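Local coordinates for iron Transport-associated domain protein (Bacillus anthracis, PDB 4H8Q) that binds heme through a NEAT domain and, as part of a secreted anthrax hemophore, probably extracts it from methemoglobin for iron uptake, at residues A[61-67]-A[103-109]; A[19-23]-A[34-38]. The protein carries 1 engineered substitution. All coordinates share one frame; numbering follows the deposited sequence.

Contact 1: A[61-67]-A[103-109]; sequences WITKFQT and AKVKVDI. With HEM (protoporphyrin IX containing Fe), chain B.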
ATOM      1  N   TRP A  61     -13.977   2.753  -3.528  1.00 19.32           N
ATOM      2  CA  TRP A  61     -14.294   1.456  -2.915  1.00 18.66           C
ATOM      3  C   TRP A  61     -13.433   1.141  -1.696  1.00 19.92           C
ATOM      4  O   TRP A  61     -13.814   0.344  -0.839  1.00 19.27           O
ATOM      5  CB  TRP A  61     -14.070   0.339  -3.930  1.00 19.91           C
ATOM      6  CG  TRP A  61     -15.062   0.278  -5.021  1.00 21.62           C
ATOM      7  CD1 TRP A  61     -16.226   0.991  -5.132  1.00 24.11           C
ATOM      8  CD2 TRP A  61     -14.981  -0.551  -6.178  1.00 21.22           C
ATOM      9  NE1 TRP A  61     -16.875   0.645  -6.295  1.00 23.57           N
ATOM     10  CE2 TRP A  61     -16.133  -0.294  -6.954  1.00 23.94           C
ATOM     11  CE3 TRP A  61     -14.049  -1.485  -6.634  1.00 20.74           C
ATOM     12  CZ2 TRP A  61     -16.372  -0.946  -8.164  1.00 24.67           C
ATOM     13  CZ3 TRP A  61     -14.287  -2.128  -7.836  1.00 25.32           C
ATOM     14  CH2 TRP A  61     -15.443  -1.859  -8.586  1.00 25.88           C
ATOM     15  N   ILE A  62     -12.255   1.741  -1.627  1.00 18.89           N
ATOM     16  CA  ILE A  62     -11.333   1.403  -0.549  1.00 18.70           C
ATOM     17  C   ILE A  62     -11.528   2.401   0.575  1.00 22.45           C
ATOM     18  O   ILE A  62     -11.082   3.537   0.490  1.00 21.12           O
ATOM     19  CB  ILE A  62      -9.872   1.377  -1.050  1.00 17.66           C
ATOM     20  CG1 ILE A  62      -9.744   0.421  -2.240  1.00 20.78           C
ATOM     21  CG2 ILE A  62      -8.939   0.970   0.080  1.00 18.38           C
ATOM     22  CD1 ILE A  62      -8.395   0.469  -2.946  1.00 21.26           C
ATOM     23  N   THR A  63     -12.232   1.988   1.622  1.00 16.67           N
ATOM     24  CA  THR A  63     -12.629   2.938   2.658  1.00 18.19           C
ATOM     25  C   THR A  63     -11.617   3.105   3.785  1.00 21.77           C
ATOM     26  O   THR A  63     -11.597   4.140   4.457  1.00 23.71           O
ATOM     27  CB  THR A  63     -14.030   2.636   3.209  1.00 27.01           C
ATOM     28  OG1 THR A  63     -14.057   1.305   3.720  1.00 26.94           O
ATOM     29  CG2 THR A  63     -15.067   2.761   2.103  1.00 27.88           C
ATOM     30  N   LYS A  64     -10.781   2.096   3.997  1.00 19.36           N
ATOM     31  CA  LYS A  64      -9.714   2.183   4.986  1.00 19.73           C
ATOM     32  C   LYS A  64      -8.476   1.482   4.470  1.00 21.95           C
ATOM     33  O   LYS A  64      -8.568   0.458   3.783  1.00 19.33           O
ATOM     34  CB  LYS A  64     -10.116   1.521   6.307  1.00 21.38           C
ATOM     35  CG  LYS A  64     -11.187   2.245   7.097  1.00 24.28           C
ATOM     36  CD  LYS A  64     -11.368   1.587   8.462  1.00 30.36           C
ATOM     37  CE  LYS A  64     -12.177   2.476   9.399  1.00 39.52           C
ATOM     38  NZ  LYS A  64     -12.468   1.806  10.703  1.00 38.34           N
ATOM     39  N   PHE A  65      -7.313   2.030   4.801  1.00 17.14           N
ATOM     40  CA  PHE A  65      -6.058   1.364   4.487  1.00 18.04           C
ATOM     41  C   PHE A  65      -5.049   1.631   5.594  1.00 20.46           C
ATOM     42  O   PHE A  65      -4.742   2.788   5.894  1.00 19.52           O
ATOM     43  CB  PHE A  65      -5.491   1.821   3.136  1.00 18.03           C
ATOM     44  CG  PHE A  65      -4.182   1.178   2.802  1.00 20.83           C
ATOM     45  CD1 PHE A  65      -4.126  -0.177   2.489  1.00 25.79           C
ATOM     46  CD2 PHE A  65      -3.003   1.895   2.858  1.00 19.95           C
ATOM     47  CE1 PHE A  65      -2.921  -0.790   2.200  1.00 25.92           C
ATOM     48  CE2 PHE A  65      -1.784   1.288   2.570  1.00 20.83           C
ATOM     49  CZ  PHE A  65      -1.744  -0.051   2.232  1.00 27.38           C
ATOM     50  N   GLN A  66      -4.540   0.564   6.206  1.00 16.67           N
ATOM     51  CA  GLN A  66      -3.645   0.716   7.353  1.00 16.66           C
ATOM     52  C   GLN A  66      -2.392  -0.128   7.182  1.00 19.19           C
ATOM     53  O   GLN A  66      -2.413  -1.178   6.533  1.00 19.23           O
ATOM     54  CB  GLN A  66      -4.367   0.304   8.638  1.00 17.82           C
ATOM     55  CG  GLN A  66      -5.650   1.059   8.870  1.00 20.06           C
ATOM     56  CD  GLN A  66      -6.367   0.612  10.124  1.00 28.49           C
ATOM     57  OE1 GLN A  66      -6.132  -0.483  10.635  1.00 23.14           O
ATOM     58  NE2 GLN A  66      -7.260   1.459  10.620  1.00 28.57           N
ATOM     59  N   THR A  67      -1.286   0.325   7.761  1.00 17.07           N
ATOM     60  CA  THR A  67      -0.085  -0.489   7.766  1.00 17.70           C
ATOM     61  C   THR A  67       0.439  -0.611   9.189  1.00 21.21           C
ATOM     62  O   THR A  67       0.111   0.210  10.048  1.00 21.44           O
ATOM     63  CB  THR A  67       1.011   0.081   6.844  1.00 20.90           C
ATOM     64  OG1 THR A  67       1.418   1.374   7.313  1.00 22.42           O
ATOM     65  CG2 THR A  67       0.499   0.208   5.423  1.00 18.21           C
ATOM     66  N   ALA A 103      -0.518  -5.151   6.405  1.00 18.15           N
ATOM     67  CA  ALA A 103      -1.459  -4.067   6.165  1.00 16.78           C
ATOM     68  C   ALA A 103      -2.881  -4.582   6.312  1.00 19.16           C
ATOM     69  O   ALA A 103      -3.115  -5.793   6.367  1.00 19.50           O
ATOM     70  CB  ALA A 103      -1.247  -3.471   4.778  1.00 18.30           C
ATOM     71  N   LYS A 104      -3.821  -3.655   6.397  1.00 16.87           N
ATOM     72  CA  LYS A 104      -5.232  -3.985   6.514  1.00 17.52           C
ATOM     73  C   LYS A 104      -5.977  -3.102   5.540  1.00 19.51           C
ATOM     74  O   LYS A 104      -5.585  -1.954   5.295  1.00 19.40           O
ATOM     75  CB  LYS A 104      -5.738  -3.689   7.923  1.00 19.62           C
ATOM     76  CG  LYS A 104      -5.219  -4.654   8.983  1.00 20.85           C
ATOM     77  CD  LYS A 104      -5.578  -4.175  10.378  1.00 20.28           C
ATOM     78  CE  LYS A 104      -5.204  -5.214  11.425  1.00 25.90           C
ATOM     79  NZ  LYS A 104      -6.006  -6.467  11.247  1.00 28.59           N
ATOM     80  N   VAL A 105      -7.051  -3.635   4.978  1.00 16.92           N
ATOM     81  CA  VAL A 105      -7.850  -2.879   4.022  1.00 16.71           C
ATOM     82  C   VAL A 105      -9.333  -3.109   4.305  1.00 19.71           C
ATOM     83  O   VAL A 105      -9.738  -4.212   4.679  1.00 18.72           O
ATOM     84  CB  VAL A 105      -7.481  -3.249   2.557  1.00 17.50           C
ATOM     85  CG1 VAL A 105      -7.846  -4.717   2.231  1.00 17.26           C
ATOM     86  CG2 VAL A 105      -8.125  -2.279   1.576  1.00 21.73           C
ATOM     87  N   LYS A 106     -10.135  -2.053   4.169  1.00 18.04           N
ATOM     88  CA  LYS A 106     -11.584  -2.176   4.230  1.00 17.76           C
ATOM     89  C   LYS A 106     -12.161  -1.763   2.887  1.00 19.69           C
ATOM     90  O   LYS A 106     -11.798  -0.726   2.342  1.00 17.45           O
ATOM     91  CB  LYS A 106     -12.176  -1.326   5.352  1.00 17.25           C
ATOM     92  CG  LYS A 106     -13.678  -1.488   5.526  1.00 19.88           C
ATOM     93  CD  LYS A 106     -14.143  -0.772   6.785  1.00 24.41           C
ATOM     94  CE  LYS A 106     -15.606  -1.057   7.103  1.00 26.61           C
ATOM     95  NZ  LYS A 106     -16.506  -0.237   6.255  1.00 32.87           N
ATOM     96  N   VAL A 107     -13.054  -2.585   2.349  1.00 18.20           N
ATOM     97  CA  VAL A 107     -13.627  -2.347   1.030  1.00 16.92           C
ATOM     98  C   VAL A 107     -15.146  -2.265   1.140  1.00 17.82           C
ATOM     99  O   VAL A 107     -15.774  -3.077   1.828  1.00 18.28           O
ATOM    100  CB  VAL A 107     -13.266  -3.486   0.059  1.00 16.67           C
ATOM    101  CG1 VAL A 107     -13.743  -3.162  -1.354  1.00 19.18           C
ATOM    102  CG2 VAL A 107     -11.763  -3.759   0.074  1.00 20.86           C
ATOM    103  N   ASP A 108     -15.730  -1.264   0.488  1.00 19.77           N
ATOM    104  CA  ASP A 108     -17.184  -1.110   0.467  1.00 19.19           C
ATOM    105  C   ASP A 108     -17.672  -0.784  -0.927  1.00 21.29           C
ATOM    106  O   ASP A 108     -17.338   0.267  -1.482  1.00 23.59           O
ATOM    107  CB  ASP A 108     -17.651  -0.029   1.439  1.00 22.40           C
ATOM    108  CG  ASP A 108     -17.434  -0.412   2.879  1.00 20.97           C
ATOM    109  OD1 ASP A 108     -16.466   0.104   3.484  1.00 22.34           O
ATOM    110  OD2 ASP A 108     -18.222  -1.232   3.410  1.00 22.88           O
ATOM    111  N   ILE A 109     -18.467  -1.692  -1.492  1.00 22.33           N
ATOM    112  CA  ILE A 109     -19.089  -1.455  -2.781  1.00 22.29           C
ATOM    113  C   ILE A 109     -20.589  -1.607  -2.583  1.00 25.67           C
ATOM    114  O   ILE A 109     -21.119  -2.716  -2.616  1.00 25.03           O
ATOM    115  CB  ILE A 109     -18.597  -2.437  -3.852  1.00 20.28           C
ATOM    116  CG1 ILE A 109     -17.066  -2.554  -3.816  1.00 19.81           C
ATOM    117  CG2 ILE A 109     -19.091  -1.997  -5.229  1.00 20.66           C
ATOM    118  CD1 ILE A 109     -16.500  -3.520  -4.804  1.00 19.41           C
TER
HETATM  119  CHA HEM B 201     -11.210 -11.717  -1.476  1.00 23.25           C
HETATM  120  CHB HEM B 201     -14.311 -10.678  -5.062  1.00 22.75           C
HETATM  121  CHC HEM B 201     -12.994  -5.994  -4.921  1.00 22.11           C
HETATM  122  CHD HEM B 201      -9.476  -7.123  -1.761  1.00 20.78           C
HETATM  123  C1A HEM B 201     -12.166 -11.832  -2.450  1.00 21.03           C
HETATM  124  C2A HEM B 201     -12.869 -13.049  -2.811  1.00 20.33           C
HETATM  125  C3A HEM B 201     -13.713 -12.747  -3.803  1.00 20.30           C
HETATM  126  C4A HEM B 201     -13.592 -11.339  -4.097  1.00 22.42           C
HETATM  127  CMA HEM B 201     -14.677 -13.713  -4.525  1.00 21.90           C
HETATM  128  CAA HEM B 201     -12.646 -14.442  -2.169  1.00 22.49           C
HETATM  129  CBA HEM B 201     -11.271 -14.973  -2.574  1.00 31.07           C
HETATM  130  CGA HEM B 201     -11.121 -15.097  -4.076  1.00 35.96           C
HETATM  131  O1A HEM B 201     -12.053 -15.616  -4.740  1.00 39.74           O
HETATM  132  O2A HEM B 201     -10.061 -14.703  -4.630  1.00 36.76           O
HETATM  133  C1B HEM B 201     -14.202  -9.335  -5.344  1.00 21.91           C
HETATM  134  C2B HEM B 201     -14.912  -8.649  -6.398  1.00 21.13           C
HETATM  135  C3B HEM B 201     -14.558  -7.367  -6.370  1.00 20.98           C
HETATM  136  C4B HEM B 201     -13.606  -7.178  -5.288  1.00 21.95           C
HETATM  137  CMB HEM B 201     -15.892  -9.309  -7.397  1.00 20.16           C
HETATM  138  CAB HEM B 201     -15.096  -6.291  -7.338  1.00 24.12           C
HETATM  139  CBB HEM B 201     -14.587  -5.063  -7.318  1.00 34.63           C
HETATM  140  C1C HEM B 201     -11.905  -5.893  -4.076  1.00 21.06           C
HETATM  141  C2C HEM B 201     -11.137  -4.690  -3.813  1.00 19.01           C
HETATM  142  C3C HEM B 201     -10.169  -4.994  -2.941  1.00 18.40           C
HETATM  143  C4C HEM B 201     -10.283  -6.408  -2.615  1.00 19.28           C
HETATM  144  CMC HEM B 201     -11.420  -3.299  -4.434  1.00 22.61           C
HETATM  145  CAC HEM B 201      -9.113  -4.021  -2.376  1.00 21.28           C
HETATM  146  CBC HEM B 201      -8.311  -4.429  -1.393  1.00 31.07           C
HETATM  147  C1D HEM B 201      -9.648  -8.441  -1.407  1.00 18.92           C
HETATM  148  C2D HEM B 201      -8.820  -9.112  -0.441  1.00 19.12           C
HETATM  149  C3D HEM B 201      -9.347 -10.530  -0.350  1.00 19.93           C
HETATM  150  C4D HEM B 201     -10.456 -10.587  -1.270  1.00 19.35           C
HETATM  151  CMD HEM B 201      -7.635  -8.521   0.337  1.00 16.31           C
HETATM  152  CAD HEM B 201      -8.814 -11.660   0.548  1.00 18.56           C
HETATM  153  CBD HEM B 201      -8.033 -12.661  -0.290  1.00 20.52           C
HETATM  154  CGD HEM B 201      -6.881 -12.012  -1.003  1.00 22.70           C
HETATM  155  O1D HEM B 201      -6.052 -11.303  -0.358  1.00 18.31           O
HETATM  156  O2D HEM B 201      -6.781 -12.228  -2.239  1.00 19.99           O
HETATM  157  NA  HEM B 201     -12.631 -10.812  -3.249  1.00 17.31           N
HETATM  158  NB  HEM B 201     -13.411  -8.407  -4.684  1.00 18.61           N
HETATM  159  NC  HEM B 201     -11.344  -6.917  -3.336  1.00 17.08           N
HETATM  160  ND  HEM B 201     -10.607  -9.339  -1.879  1.00 18.38           N
HETATM  161 FE   HEM B 201     -12.150  -8.825  -3.117  1.00 20.52          FE
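D108 OD1 is gripped by two donors: T63 OG1 gives it a hydrogen bond of 2.7 Å, arriving nearly along the C-O bond, and K106 NZ forms a 2.8 Å salt bridge to the same oxygen on its syn side. T63 is placed for this by a chi1 of 57°, which sets OG1 between its backbone N and carbonyl carbon, and the other carboxylate oxygen, OD2, is taken by H115. A break in the register accompanies this reach: the strand segments 62-67 and 103-109 run antiparallel, their axes at 175°, but T63 and K64 both face K106, a classic beta bulge. T63 N bonds K106 O at 2.8 Å, while K64 N reaches that oxygen only weakly; K106 N returns a bond to K64 O. Beyond the bulge, W61 O accepts D108 N at 2.8 Å in its carbonyl plane. I109 lies over one face of the W61 indole, its CG1 3.7 Å from the centroid of the five-membered ring and 10° off the normal. V107 CG2 meets HEM CAC at 3.6 Å, and V105 CG1 touches the vinyl carbon CBC. Pairing two donors with one carboxylate oxygen would favour ionised D108, while V105 and V107, on the sheet face opposite K106, and I109 line the heme pocket.

Contact 2: A[19-23]-A[34-38]; sequences AFKVL and NTYVV. Engineered in segment 34-38: T35 (natural residue Gln). With HEM (protoporphyrin IX containing Fe), chain B.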
ATOM      1  N   ALA A  19       9.302  -1.620  -6.924  1.00 18.90           N
ATOM      2  CA  ALA A  19       8.269  -2.578  -7.285  1.00 19.20           C
ATOM      3  C   ALA A  19       7.791  -3.330  -6.054  1.00 16.89           C
ATOM      4  O   ALA A  19       8.537  -3.502  -5.092  1.00 19.95           O
ATOM      5  CB  ALA A  19       8.796  -3.568  -8.328  1.00 23.56           C
ATOM      6  N   PHE A  20       6.545  -3.784  -6.086  1.00 16.87           N
ATOM      7  CA  PHE A  20       5.998  -4.547  -4.965  1.00 18.76           C
ATOM      8  C   PHE A  20       4.800  -5.362  -5.426  1.00 21.22           C
ATOM      9  O   PHE A  20       4.271  -5.151  -6.531  1.00 21.78           O
ATOM     10  CB  PHE A  20       5.570  -3.610  -3.827  1.00 17.66           C
ATOM     11  CG  PHE A  20       4.355  -2.795  -4.162  1.00 19.38           C
ATOM     12  CD1 PHE A  20       4.480  -1.609  -4.872  1.00 19.71           C
ATOM     13  CD2 PHE A  20       3.086  -3.223  -3.785  1.00 19.69           C
ATOM     14  CE1 PHE A  20       3.359  -0.864  -5.203  1.00 20.24           C
ATOM     15  CE2 PHE A  20       1.959  -2.481  -4.103  1.00 20.14           C
ATOM     16  CZ  PHE A  20       2.094  -1.300  -4.815  1.00 18.84           C
ATOM     17  N   LYS A  21       4.380  -6.292  -4.571  1.00 19.22           N
ATOM     18  CA  LYS A  21       3.182  -7.079  -4.784  1.00 20.13           C
ATOM     19  C   LYS A  21       2.415  -7.101  -3.466  1.00 19.60           C
ATOM     20  O   LYS A  21       3.022  -7.034  -2.390  1.00 21.03           O
ATOM     21  CB  LYS A  21       3.557  -8.515  -5.181  1.00 25.59           C
ATOM     22  CG  LYS A  21       4.181  -8.649  -6.556  1.00 32.98           C
ATOM     23  CD  LYS A  21       4.686 -10.071  -6.788  1.00 39.14           C
ATOM     24  CE  LYS A  21       5.319 -10.226  -8.170  1.00 46.25           C
ATOM     25  NZ  LYS A  21       5.922 -11.584  -8.359  1.00 46.41           N
ATOM     26  N   VAL A  22       1.093  -7.180  -3.546  1.00 18.42           N
ATOM     27  CA  VAL A  22       0.276  -7.407  -2.363  1.00 15.00           C
ATOM     28  C   VAL A  22      -0.080  -8.885  -2.310  1.00 18.17           C
ATOM     29  O   VAL A  22      -0.590  -9.436  -3.283  1.00 19.95           O
ATOM     30  CB  VAL A  22      -1.010  -6.566  -2.383  1.00 17.34           C
ATOM     31  CG1 VAL A  22      -1.780  -6.730  -1.069  1.00 17.24           C
ATOM     32  CG2 VAL A  22      -0.659  -5.089  -2.606  1.00 20.14           C
ATOM     33  N   LEU A  23       0.181  -9.503  -1.163  1.00 18.15           N
ATOM     34  CA  LEU A  23      -0.006 -10.939  -0.982  1.00 19.64           C
ATOM     35  C   LEU A  23      -1.189 -11.247  -0.078  1.00 17.03           C
ATOM     36  O   LEU A  23      -1.469 -10.526   0.876  1.00 18.61           O
ATOM     37  CB  LEU A  23       1.267 -11.544  -0.384  1.00 18.96           C
ATOM     38  CG  LEU A  23       2.565 -11.310  -1.152  1.00 18.85           C
ATOM     39  CD1 LEU A  23       3.753 -11.878  -0.367  1.00 23.77           C
ATOM     40  CD2 LEU A  23       2.481 -11.915  -2.564  1.00 22.27           C
ATOM     41  N   ASN A  34      -4.012  -6.780  -5.180  1.00 18.96           N
ATOM     42  CA  ASN A  34      -2.907  -6.393  -6.033  1.00 21.26           C
ATOM     43  C   ASN A  34      -3.389  -5.716  -7.313  1.00 19.22           C
ATOM     44  O   ASN A  34      -2.670  -4.921  -7.927  1.00 24.27           O
ATOM     45  CB  ASN A  34      -2.051  -7.611  -6.363  1.00 22.44           C
ATOM     46  CG  ASN A  34      -0.706  -7.235  -6.909  1.00 20.90           C
ATOM     47  OD1 ASN A  34       0.134  -6.665  -6.202  1.00 21.38           O
ATOM     48  ND2 ASN A  34      -0.479  -7.556  -8.178  1.00 25.19           N
ATOM     49  N   THR A  35      -4.615  -6.042  -7.705  1.00 19.97           N
ATOM     50  CA  THR A  35      -5.244  -5.478  -8.893  1.00 22.53           C
ATOM     51  C   THR A  35      -5.507  -3.975  -8.750  1.00 22.35           C
ATOM     52  O   THR A  35      -5.617  -3.249  -9.746  1.00 25.86           O
ATOM     53  CB  THR A  35      -6.596  -6.197  -9.134  1.00 27.24           C
ATOM     54  OG1 THR A  35      -6.348  -7.560  -9.519  1.00 33.16           O
ATOM     55  CG2 THR A  35      -7.419  -5.508 -10.205  1.00 32.49           C
ATOM     56  N   TYR A  36      -5.587  -3.520  -7.503  1.00 18.23           N
ATOM     57  CA  TYR A  36      -6.074  -2.177  -7.188  1.00 18.83           C
ATOM     58  C   TYR A  36      -4.985  -1.256  -6.665  1.00 18.97           C
ATOM     59  O   TYR A  36      -5.269  -0.214  -6.082  1.00 22.35           O
ATOM     60  CB  TYR A  36      -7.221  -2.257  -6.179  1.00 20.94           C
ATOM     61  CG  TYR A  36      -8.406  -2.998  -6.744  1.00 22.60           C
ATOM     62  CD1 TYR A  36      -9.308  -2.354  -7.574  1.00 21.82           C
ATOM     63  CD2 TYR A  36      -8.596  -4.348  -6.482  1.00 22.32           C
ATOM     64  CE1 TYR A  36     -10.386  -3.028  -8.115  1.00 25.26           C
ATOM     65  CE2 TYR A  36      -9.671  -5.034  -7.016  1.00 22.22           C
ATOM     66  CZ  TYR A  36     -10.561  -4.365  -7.836  1.00 25.23           C
ATOM     67  OH  TYR A  36     -11.628  -5.036  -8.383  1.00 28.64           O
ATOM     68  N   VAL A  37      -3.734  -1.649  -6.864  1.00 18.74           N
ATOM     69  CA  VAL A  37      -2.612  -0.789  -6.524  1.00 20.57           C
ATOM     70  C   VAL A  37      -1.728  -0.612  -7.750  1.00 21.79           C
ATOM     71  O   VAL A  37      -1.735  -1.443  -8.664  1.00 25.86           O
ATOM     72  CB  VAL A  37      -1.756  -1.388  -5.389  1.00 20.67           C
ATOM     73  CG1 VAL A  37      -2.612  -1.657  -4.179  1.00 22.15           C
ATOM     74  CG2 VAL A  37      -1.061  -2.668  -5.859  1.00 24.24           C
ATOM     75  N   VAL A  38      -0.975   0.479  -7.780  1.00 20.54           N
ATOM     76  CA  VAL A  38      -0.038   0.700  -8.867  1.00 18.53           C
ATOM     77  C   VAL A  38       1.384   0.377  -8.432  1.00 22.28           C
ATOM     78  O   VAL A  38       1.869   0.892  -7.434  1.00 20.48           O
ATOM     79  CB  VAL A  38      -0.085   2.147  -9.361  1.00 20.80           C
ATOM     80  CG1 VAL A  38       0.995   2.377 -10.417  1.00 23.36           C
ATOM     81  CG2 VAL A  38      -1.469   2.478  -9.892  1.00 26.72           C
TER
HETATM   82  CHA HEM B 201     -11.210 -11.717  -1.476  1.00 23.25           C
HETATM   83  CHB HEM B 201     -14.311 -10.678  -5.062  1.00 22.75           C
HETATM   84  CHC HEM B 201     -12.994  -5.994  -4.921  1.00 22.11           C
HETATM   85  CHD HEM B 201      -9.476  -7.123  -1.761  1.00 20.78           C
HETATM   86  C1A HEM B 201     -12.166 -11.832  -2.450  1.00 21.03           C
HETATM   87  C2A HEM B 201     -12.869 -13.049  -2.811  1.00 20.33           C
HETATM   88  C3A HEM B 201     -13.713 -12.747  -3.803  1.00 20.30           C
HETATM   89  C4A HEM B 201     -13.592 -11.339  -4.097  1.00 22.42           C
HETATM   90  CMA HEM B 201     -14.677 -13.713  -4.525  1.00 21.90           C
HETATM   91  CAA HEM B 201     -12.646 -14.442  -2.169  1.00 22.49           C
HETATM   92  CBA HEM B 201     -11.271 -14.973  -2.574  1.00 31.07           C
HETATM   93  CGA HEM B 201     -11.121 -15.097  -4.076  1.00 35.96           C
HETATM   94  O1A HEM B 201     -12.053 -15.616  -4.740  1.00 39.74           O
HETATM   95  O2A HEM B 201     -10.061 -14.703  -4.630  1.00 36.76           O
HETATM   96  C1B HEM B 201     -14.202  -9.335  -5.344  1.00 21.91           C
HETATM   97  C2B HEM B 201     -14.912  -8.649  -6.398  1.00 21.13           C
HETATM   98  C3B HEM B 201     -14.558  -7.367  -6.370  1.00 20.98           C
HETATM   99  C4B HEM B 201     -13.606  -7.178  -5.288  1.00 21.95           C
HETATM  100  CMB HEM B 201     -15.892  -9.309  -7.397  1.00 20.16           C
HETATM  101  CAB HEM B 201     -15.096  -6.291  -7.338  1.00 24.12           C
HETATM  102  CBB HEM B 201     -14.587  -5.063  -7.318  1.00 34.63           C
HETATM  103  C1C HEM B 201     -11.905  -5.893  -4.076  1.00 21.06           C
HETATM  104  C2C HEM B 201     -11.137  -4.690  -3.813  1.00 19.01           C
HETATM  105  C3C HEM B 201     -10.169  -4.994  -2.941  1.00 18.40           C
HETATM  106  C4C HEM B 201     -10.283  -6.408  -2.615  1.00 19.28           C
HETATM  107  CMC HEM B 201     -11.420  -3.299  -4.434  1.00 22.61           C
HETATM  108  CAC HEM B 201      -9.113  -4.021  -2.376  1.00 21.28           C
HETATM  109  CBC HEM B 201      -8.311  -4.429  -1.393  1.00 31.07           C
HETATM  110  C1D HEM B 201      -9.648  -8.441  -1.407  1.00 18.92           C
HETATM  111  C2D HEM B 201      -8.820  -9.112  -0.441  1.00 19.12           C
HETATM  112  C3D HEM B 201      -9.347 -10.530  -0.350  1.00 19.93           C
HETATM  113  C4D HEM B 201     -10.456 -10.587  -1.270  1.00 19.35           C
HETATM  114  CMD HEM B 201      -7.635  -8.521   0.337  1.00 16.31           C
HETATM  115  CAD HEM B 201      -8.814 -11.660   0.548  1.00 18.56           C
HETATM  116  CBD HEM B 201      -8.033 -12.661  -0.290  1.00 20.52           C
HETATM  117  CGD HEM B 201      -6.881 -12.012  -1.003  1.00 22.70           C
HETATM  118  O1D HEM B 201      -6.052 -11.303  -0.358  1.00 18.31           O
HETATM  119  O2D HEM B 201      -6.781 -12.228  -2.239  1.00 19.99           O
HETATM  120  NA  HEM B 201     -12.631 -10.812  -3.249  1.00 17.31           N
HETATM  121  NB  HEM B 201     -13.411  -8.407  -4.684  1.00 18.61           N
HETATM  122  NC  HEM B 201     -11.344  -6.917  -3.336  1.00 17.08           N
HETATM  123  ND  HEM B 201     -10.607  -9.339  -1.879  1.00 18.38           N
HETATM  124 FE   HEM B 201     -12.150  -8.825  -3.117  1.00 20.52          FE
HETATM  125  O   HOH W   1       1.745  -4.896  -7.658  1.00 30.78           O
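The segment 34-38, in the loop that leaves strand 14-24 and leads into strand 41-46, folds back on residues 19-23 and carries a wall of the heme pocket on its other side. V22 N donates to N34 OD1 at 2.9 Å; the bond is nearly straight at hydrogen, 168°, but the donor stands 33° out of the amide's carbonyl plane. N34 reaches it with CG anti to its own backbone N (chi1 -164°). A water lies 2.8 Å from both N34 OD1 and F20 O and could bridge them, though it cannot donate to every acceptor around it. In the immunoglobulin-like, all-antiparallel beta fold of NEAT domains, this loop is held to the strand, between the two segments, by that one direct hydrogen bond to a side-chain amide oxygen. Deeper in, V37 CG2 lies 3.5 Å from F20 CE2, approaching obliquely, and also packs on V22 CG2. The F20 ring presents its edge to the loop backbone, with CE1 3.2 Å from V38 O near the ring plane, while I122 and F124 of strand 114-125 touch the same phenyl group. Facing the heme, Y36 lays one ring face over methyl CMC, 3.4 Å above the ring plane and over its centre; CG2 of the engineered T35 (Gln in the natural sequence) lies off-centre over the opposite face, 3.9 Å from that plane.

How the contacts relate
From the N terminus, strand 14-24 comes first, and contact 2 closes the short loop that returns residues 34-38 to it, with 10 residues between the segments. The chain then runs through strands 41-46 and 49-56 before contact 1 opens at W61; its closure at residues 103-109 encloses 35 residues, including strands 72-82 and 87-94. The two closures stand in series, neither nested nor crossed. Their centres are 14 Å apart, yet they meet at the heme, where W61 CZ3 packs 4.0 Å from Y36 OH. Contact 1 joins neighbouring antiparallel strands of the beta sandwich, contact 2 ties the loop to strand 14-24, and both contribute residues to the heme pocket.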